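Local structure of uncharacterized protein (Thermotoga maritima, 1VMJ) at the interface of chains A and B. The protein is a UPF0047/YjbQ-family protein that may act as a thiamin phosphate synthase, and binds a sodium ion. Residues are numbered along the deposited sequence; one frame, centred on the assembly and turned at random. Chains: chain A/B, hypothetical protein TM0723.

Contact 1: the interface of chains A and B. Residues chain A 117-119, 124; chain B 17, 56, 145, 147.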
loop_
_atom_site.group_PDB
_atom_site.type_symbol
_atom_site.label_atom_id
_atom_site.label_comp_id
_atom_site.label_asym_id
_atom_site.label_seq_id
_atom_site.Cartn_x
_atom_site.Cartn_y
_atom_site.Cartn_z
ATOM N N ALA A 117 -7.955 8.338 -7.684
ATOM C CA ALA A 117 -8.042 9.534 -8.521
ATOM C C ALA A 117 -9.474 10.067 -8.541
ATOM O O ALA A 117 -10.436 9.279 -8.613
ATOM C CB ALA A 117 -7.619 9.194 -9.939
ATOM N N ILE A 118 -9.596 11.397 -8.502
ATOM C CA ILE A 118 -10.859 12.078 -8.756
ATOM C C ILE A 118 -10.755 12.709 -10.125
ATOM O O ILE A 118 -9.858 13.521 -10.381
ATOM C CB ILE A 118 -11.164 13.141 -7.678
ATOM C CG1 ILE A 118 -11.125 12.511 -6.276
ATOM C CG2 ILE A 118 -12.492 13.817 -7.944
ATOM C CD1 ILE A 118 -11.967 11.307 -6.101
ATOM N N THR A 119 -11.698 12.353 -10.991
ATOM C CA THR A 119 -11.729 12.812 -12.360
ATOM C C THR A 119 -13.157 13.200 -12.687
ATOM O O THR A 119 -14.075 12.433 -12.453
ATOM C CB THR A 119 -11.260 11.706 -13.292
ATOM O OG1 THR A 119 -9.902 11.377 -12.974
ATOM C CG2 THR A 119 -11.310 12.143 -14.716
ATOM N N ASP A 124 -12.348 7.667 -9.887
ATOM C CA ASP A 124 -11.972 7.142 -11.194
ATOM C C ASP A 124 -11.633 5.665 -11.014
ATOM O O ASP A 124 -10.483 5.310 -10.743
ATOM C CB ASP A 124 -10.802 7.982 -11.694
ATOM C CG ASP A 124 -10.585 7.911 -13.157
ATOM O OD1 ASP A 124 -11.135 7.016 -13.845
ATOM O OD2 ASP A 124 -9.808 8.761 -13.630
ATOM N N ARG B 17 -4.312 12.690 -16.620
ATOM C CA ARG B 17 -4.861 11.342 -16.522
ATOM C C ARG B 17 -4.541 10.533 -17.773
ATOM O O ARG B 17 -4.626 11.035 -18.899
ATOM C CB ARG B 17 -6.364 11.458 -16.370
ATOM C CG ARG B 17 -7.042 10.163 -16.250
ATOM C CD ARG B 17 -8.495 10.291 -16.586
ATOM N NE ARG B 17 -9.179 9.074 -16.222
ATOM C CZ ARG B 17 -9.413 8.061 -17.043
ATOM N NH1 ARG B 17 -9.046 8.086 -18.321
ATOM N NH2 ARG B 17 -10.027 6.997 -16.576
ATOM N N MET B 56 -6.668 -0.884 -12.147
ATOM C CA MET B 56 -8.103 -0.610 -12.134
ATOM C C MET B 56 -8.905 -1.887 -11.976
ATOM O O MET B 56 -10.117 -1.842 -11.821
ATOM C CB MET B 56 -8.517 0.100 -13.405
ATOM C CG MET B 56 -7.794 1.399 -13.593
ATOM S SD MET B 56 -8.429 2.399 -14.963
ATOM C CE MET B 56 -9.835 3.209 -14.226
ATOM N N LEU B 145 -4.393 2.926 -14.227
ATOM C CA LEU B 145 -4.649 4.357 -14.233
ATOM C C LEU B 145 -3.422 5.105 -13.767
ATOM O O LEU B 145 -2.798 4.711 -12.786
ATOM C CB LEU B 145 -5.850 4.715 -13.344
ATOM C CG LEU B 145 -6.291 6.179 -13.385
ATOM C CD1 LEU B 145 -6.826 6.579 -14.754
ATOM C CD2 LEU B 145 -7.336 6.440 -12.298
ATOM N N LYS B 147 -2.638 9.029 -12.672
ATOM C CA LYS B 147 -3.180 10.313 -12.338
ATOM C C LYS B 147 -2.115 11.159 -11.664
ATOM O O LYS B 147 -1.464 10.709 -10.745
ATOM C CB LYS B 147 -4.389 10.145 -11.401
ATOM C CG LYS B 147 -5.152 11.459 -11.058
ATOM C CD LYS B 147 -6.049 11.919 -12.161
ATOM C CE LYS B 147 -6.898 13.113 -11.711
ATOM N NZ LYS B 147 -7.937 13.478 -12.755
#
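The carboxylate of A:Asp124 and the guanidinium group of B:Arg17 face each other from opposite directions and lie nearly in one plane, 14° apart. B:Arg17 presents its side rather than its end, and B:Arg17 NE meets A:Asp124 OD2 at 2.7 Å. Alongside it, B:Arg17 NH2 meets A:Asp124 OD1 at 2.9 Å. Each bond uses the syn lone pair of its oxygen, and both are almost straight at the hydrogen. This two-pronged salt bridge is reached by an arginine chain extended from CG to NE, with CG anti to the backbone N (chi1 -180°). The rotation of the carboxylate is fixed further by its own chain, since the A:Thr119 hydroxyl donates to OD2 from above the carboxylate plane. B:Leu145, on strand 142-150, backs the pair: CD1 lies over one face of the guanidinium, while B:Leu145 CD2 packs against A:Ala117 CB at 3.6 Å. Two residues along the same strand, B:Lys147 bends at chi2 (78°), laying CG against A:Ala117 CB and carrying its ammonium toward the end of strand 113-119. There B:Lys147 NZ donates to the A:Thr119 hydroxyl OG1 at 2.9 Å and to the backbone oxygen O of A:Ile118 at 3.1 Å, approaching the latter from above the carbonyl plane.

Contact 2: the interface of chains A and B. Residues chain A 65-66, 68, 71; chain B 58, 93, 104.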
loop_
_atom_site.group_PDB
_atom_site.type_symbol
_atom_site.label_atom_id
_atom_site.label_comp_id
_atom_site.label_asym_id
_atom_site.label_seq_id
_atom_site.Cartn_x
_atom_site.Cartn_y
_atom_site.Cartn_z
ATOM N N ASN A 65 -11.391 -4.111 -3.280
ATOM C CA ASN A 65 -11.497 -5.409 -3.923
ATOM C C ASN A 65 -12.951 -5.697 -4.256
ATOM O O ASN A 65 -13.722 -4.784 -4.355
ATOM C CB ASN A 65 -10.805 -6.506 -3.088
ATOM C CG ASN A 65 -10.117 -7.530 -3.988
ATOM O OD1 ASN A 65 -10.804 -8.323 -4.641
ATOM N ND2 ASN A 65 -8.791 -7.422 -4.142
ATOM N N ASP A 66 -13.317 -6.956 -4.440
ATOM C CA ASP A 66 -14.672 -7.304 -4.883
ATOM C C ASP A 66 -15.653 -7.320 -3.727
ATOM O O ASP A 66 -15.315 -7.757 -2.631
ATOM C CB ASP A 66 -14.639 -8.722 -5.476
ATOM C CG ASP A 66 -15.752 -8.989 -6.495
ATOM O OD1 ASP A 66 -16.613 -8.131 -6.794
ATOM O OD2 ASP A 66 -15.727 -10.120 -7.027
ATOM N N GLU A 68 -18.151 -9.503 -2.984
ATOM C CA GLU A 68 -18.681 -10.826 -3.297
ATOM C C GLU A 68 -18.480 -11.659 -2.034
ATOM O O GLU A 68 -17.376 -11.721 -1.519
ATOM C CB GLU A 68 -17.939 -11.420 -4.490
ATOM C CG GLU A 68 -18.607 -12.611 -5.119
ATOM C CD GLU A 68 -18.312 -13.904 -4.383
ATOM O OE1 GLU A 68 -17.121 -14.221 -4.193
ATOM O OE2 GLU A 68 -19.268 -14.603 -3.993
ATOM N N LEU A 71 -15.663 -14.357 -1.791
ATOM C CA LEU A 71 -14.323 -13.787 -1.662
ATOM C C LEU A 71 -14.055 -13.249 -0.268
ATOM O O LEU A 71 -12.954 -13.401 0.250
ATOM C CB LEU A 71 -14.081 -12.726 -2.725
ATOM C CG LEU A 71 -12.641 -12.237 -2.807
ATOM C CD1 LEU A 71 -11.777 -13.382 -3.330
ATOM C CD2 LEU A 71 -12.457 -11.023 -3.703
ATOM N N ILE B 58 -9.212 -5.716 -9.921
ATOM C CA ILE B 58 -9.022 -6.166 -8.545
ATOM C C ILE B 58 -8.278 -7.495 -8.455
ATOM O O ILE B 58 -8.194 -8.095 -7.371
ATOM C CB ILE B 58 -10.386 -6.174 -7.786
ATOM C CG1 ILE B 58 -11.389 -7.082 -8.499
ATOM C CG2 ILE B 58 -10.939 -4.751 -7.662
ATOM C CD1 ILE B 58 -12.701 -7.253 -7.772
ATOM N N HIS B 93 -14.996 -18.018 -3.671
ATOM C CA HIS B 93 -15.174 -17.111 -4.792
ATOM C C HIS B 93 -15.275 -17.869 -6.112
ATOM O O HIS B 93 -15.910 -17.383 -7.053
ATOM C CB HIS B 93 -14.041 -16.112 -4.842
ATOM C CG HIS B 93 -14.165 -15.114 -5.941
ATOM N ND1 HIS B 93 -15.176 -14.177 -5.975
ATOM C CD2 HIS B 93 -13.418 -14.910 -7.054
ATOM C CE1 HIS B 93 -15.029 -13.416 -7.045
ATOM N NE2 HIS B 93 -13.964 -13.832 -7.715
ATOM N N HIS B 104 -6.974 -12.321 -6.655
ATOM C CA HIS B 104 -7.400 -11.253 -5.744
ATOM C C HIS B 104 -6.484 -11.226 -4.529
ATOM O O HIS B 104 -6.155 -10.159 -4.005
ATOM C CB HIS B 104 -8.816 -11.491 -5.261
ATOM C CG HIS B 104 -9.843 -11.473 -6.342
ATOM N ND1 HIS B 104 -10.584 -10.353 -6.651
ATOM C CD2 HIS B 104 -10.287 -12.456 -7.158
ATOM C CE1 HIS B 104 -11.423 -10.642 -7.627
ATOM N NE2 HIS B 104 -11.266 -11.907 -7.952
#
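A:Leu71, on helix 69-82, places its two methyl branches against two histidines of chain B. A:Leu71 CD2 sits over the face of the B:His104 imidazole, 3.9 Å from the ring centroid in a CH-pi contact, while A:Leu71 CD1 packs against CB of B:His93 at 3.9 Å. Beside them, with CG1 of B:Ile58 set between the backbone N and the carbonyl carbon (chi1 58°), its CD1 is carried to A:Asp66 CB while CG2 turns to A:Asn65 CA.

At the polar rim, B:His104 ND1 donates to the side-chain oxygen OD1 of A:Asn65 at 2.9 Å. The bond lies on a lone pair in the carbonyl plane, although amide and ring are turned 52° apart. The same oxygen accepts the backbone N-H of A:Asp66, which helps to hold the amide in place. Farther out, B:His93 ND1 meets A:Glu68 OE1 at 2.6 Å, in the plane of the ring but from above the carboxylate plane. A:Leu71 N reaches OE1 from the opposite face, clamping this oxygen between the start of helix 69-82 and B:His93.

B:His93 and B:His104 are also sodium-site residues, so the contact both joins the subunits and probably helps to orient the metal site at their boundary.

Contact 3: the interface of chains A and B. Residues chain A 64, 116, 125, 129; chain B 54-56, 58, 112.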
loop_
_atom_site.group_PDB
_atom_site.type_symbol
_atom_site.label_atom_id
_atom_site.label_comp_id
_atom_site.label_asym_id
_atom_site.label_seq_id
_atom_site.Cartn_x
_atom_site.Cartn_y
_atom_site.Cartn_z
ATOM N N ILE A 64 -9.307 -1.932 -1.544
ATOM C CA ILE A 64 -10.216 -2.078 -2.667
ATOM C C ILE A 64 -10.204 -3.513 -3.167
ATOM O O ILE A 64 -9.142 -4.071 -3.469
ATOM C CB ILE A 64 -9.882 -1.113 -3.815
ATOM C CG1 ILE A 64 -10.359 0.299 -3.433
ATOM C CG2 ILE A 64 -10.560 -1.530 -5.104
ATOM C CD1 ILE A 64 -9.783 1.421 -4.217
ATOM N N ILE A 116 -7.136 7.237 -4.477
ATOM C CA ILE A 116 -8.029 7.127 -5.600
ATOM C C ILE A 116 -8.069 8.429 -6.371
ATOM O O ILE A 116 -8.184 9.514 -5.772
ATOM C CB ILE A 116 -9.464 6.765 -5.119
ATOM C CG1 ILE A 116 -9.477 5.475 -4.306
ATOM C CG2 ILE A 116 -10.409 6.675 -6.301
ATOM C CD1 ILE A 116 -10.752 5.218 -3.658
ATOM N N LEU A 125 -12.660 4.826 -11.088
ATOM C CA LEU A 125 -12.572 3.424 -10.695
ATOM C C LEU A 125 -12.834 2.510 -11.876
ATOM O O LEU A 125 -13.594 2.863 -12.810
ATOM C CB LEU A 125 -13.600 3.092 -9.613
ATOM C CG LEU A 125 -13.458 3.840 -8.288
ATOM C CD1 LEU A 125 -14.560 3.474 -7.318
ATOM C CD2 LEU A 125 -12.116 3.623 -7.702
ATOM N N GLU A 129 -14.131 -2.292 -8.846
ATOM C CA GLU A 129 -13.512 -1.717 -7.661
ATOM C C GLU A 129 -14.547 -1.248 -6.659
ATOM O O GLU A 129 -15.399 -0.418 -6.972
ATOM C CB GLU A 129 -12.597 -0.547 -8.006
ATOM C CG GLU A 129 -11.372 -0.918 -8.804
ATOM C CD GLU A 129 -10.369 0.214 -8.869
ATOM O OE1 GLU A 129 -10.518 1.079 -9.753
ATOM O OE2 GLU A 129 -9.450 0.268 -8.020
ATOM N N ASN B 54 -2.329 3.025 -10.409
ATOM C CA ASN B 54 -3.027 1.907 -9.807
ATOM C C ASN B 54 -3.629 0.966 -10.822
ATOM O O ASN B 54 -4.009 1.366 -11.903
ATOM C CB ASN B 54 -4.076 2.377 -8.799
ATOM C CG ASN B 54 -5.282 3.051 -9.449
ATOM O OD1 ASN B 54 -5.318 4.280 -9.567
ATOM N ND2 ASN B 54 -6.300 2.260 -9.848
ATOM N N ALA B 55 -3.715 -0.310 -10.423
ATOM C CA ALA B 55 -4.473 -1.293 -11.175
ATOM C C ALA B 55 -5.952 -0.946 -11.026
ATOM O O ALA B 55 -6.429 -0.768 -9.913
ATOM C CB ALA B 55 -4.187 -2.655 -10.648
ATOM N N MET B 56 -6.668 -0.884 -12.147
ATOM C CA MET B 56 -8.103 -0.610 -12.134
ATOM C C MET B 56 -8.905 -1.887 -11.976
ATOM O O MET B 56 -10.117 -1.842 -11.821
ATOM C CB MET B 56 -8.517 0.100 -13.405
ATOM C CG MET B 56 -7.794 1.399 -13.593
ATOM S SD MET B 56 -8.429 2.399 -14.963
ATOM C CE MET B 56 -9.835 3.209 -14.226
ATOM N N ILE B 58 -9.212 -5.716 -9.921
ATOM C CA ILE B 58 -9.022 -6.166 -8.545
ATOM C C ILE B 58 -8.278 -7.495 -8.455
ATOM O O ILE B 58 -8.194 -8.095 -7.371
ATOM C CB ILE B 58 -10.386 -6.174 -7.786
ATOM C CG1 ILE B 58 -11.389 -7.082 -8.499
ATOM C CG2 ILE B 58 -10.939 -4.751 -7.662
ATOM C CD1 ILE B 58 -12.701 -7.253 -7.772
ATOM N N ARG B 112 -2.188 -2.613 -4.692
ATOM C CA ARG B 112 -2.960 -2.025 -5.763
ATOM C C ARG B 112 -2.275 -0.897 -6.525
ATOM O O ARG B 112 -2.505 -0.727 -7.708
ATOM C CB ARG B 112 -4.273 -1.491 -5.166
ATOM C CG ARG B 112 -5.082 -0.613 -6.117
ATOM C CD ARG B 112 -6.340 -0.118 -5.450
ATOM N NE ARG B 112 -7.138 0.736 -6.296
ATOM C CZ ARG B 112 -7.032 2.054 -6.335
ATOM N NH1 ARG B 112 -6.143 2.683 -5.591
ATOM N NH2 ARG B 112 -7.877 2.751 -7.079
HETATM O O HOH W 1 -8.066 -1.966 -7.984
HETATM O O HOH W 2 -8.950 3.128 -10.390
#
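The guanidinium group of B:Arg112 is sandwiched between A:Ile64 CD1 of the partner chain, 3.5 Å from B:Arg112 CZ, and, on the other face, the amide nitrogen ND2 of B:Asn54 from its own chain. Both covering atoms are offset toward the rim. The carboxylate of A:Glu129 comes to the edge in the guanidinium plane, and the two flat groups are 29° apart. B:Arg112 turns its side to the acid and directs two nitrogens at one oxygen. B:Arg112 NE lies 2.9 Å from A:Glu129 OE2, nearly along its C-O axis, and B:Arg112 NH2 lies 3.1 Å from the same atom on the syn side. The arginine chain is extended from CG to NE and crosses the glutamate at about a right angle.

Water extends the grip on the acid. Water 1 joins OE2 to the backbone oxygen of B:Ala55, and water 2 lies 2.7 Å from A:Glu129 OE1 and 2.8 Å from B:Asn54 ND2. B:Asn54 ND2 also donates to B:Ala55 O at 3.0 Å, which steadies the amide over the guanidinium. A:Glu129 CG also rests against the backbone oxygen of B:Met56, while the B:Met56 methyl CE meets the backbone of A:Leu125.

Through this hydrated salt bridge, the loop carrying A:Glu129 is tied to the end of strand 49-55 and to B:Arg112, probably helping to hold adjacent subunits of the deposited trimer in register.

The three contacts form one continuous seam between the chains. Contact 3 lies in the middle, its centre of C-alpha atoms about 9 Å from that of contact 1 and 12 Å from that of contact 2; the outer pair are about 21 Å apart. B:Met56 links contacts 1 and 3, and B:Ile58 links contacts 2 and 3, so the segment after strand 49-55 of chain B runs along the seam. On chain A, strands 113-119 and 60-65 each serve two neighbouring contacts. Different faces of identical subunits meet here, as suits repetition around the deposited trimer, which may be the biological form.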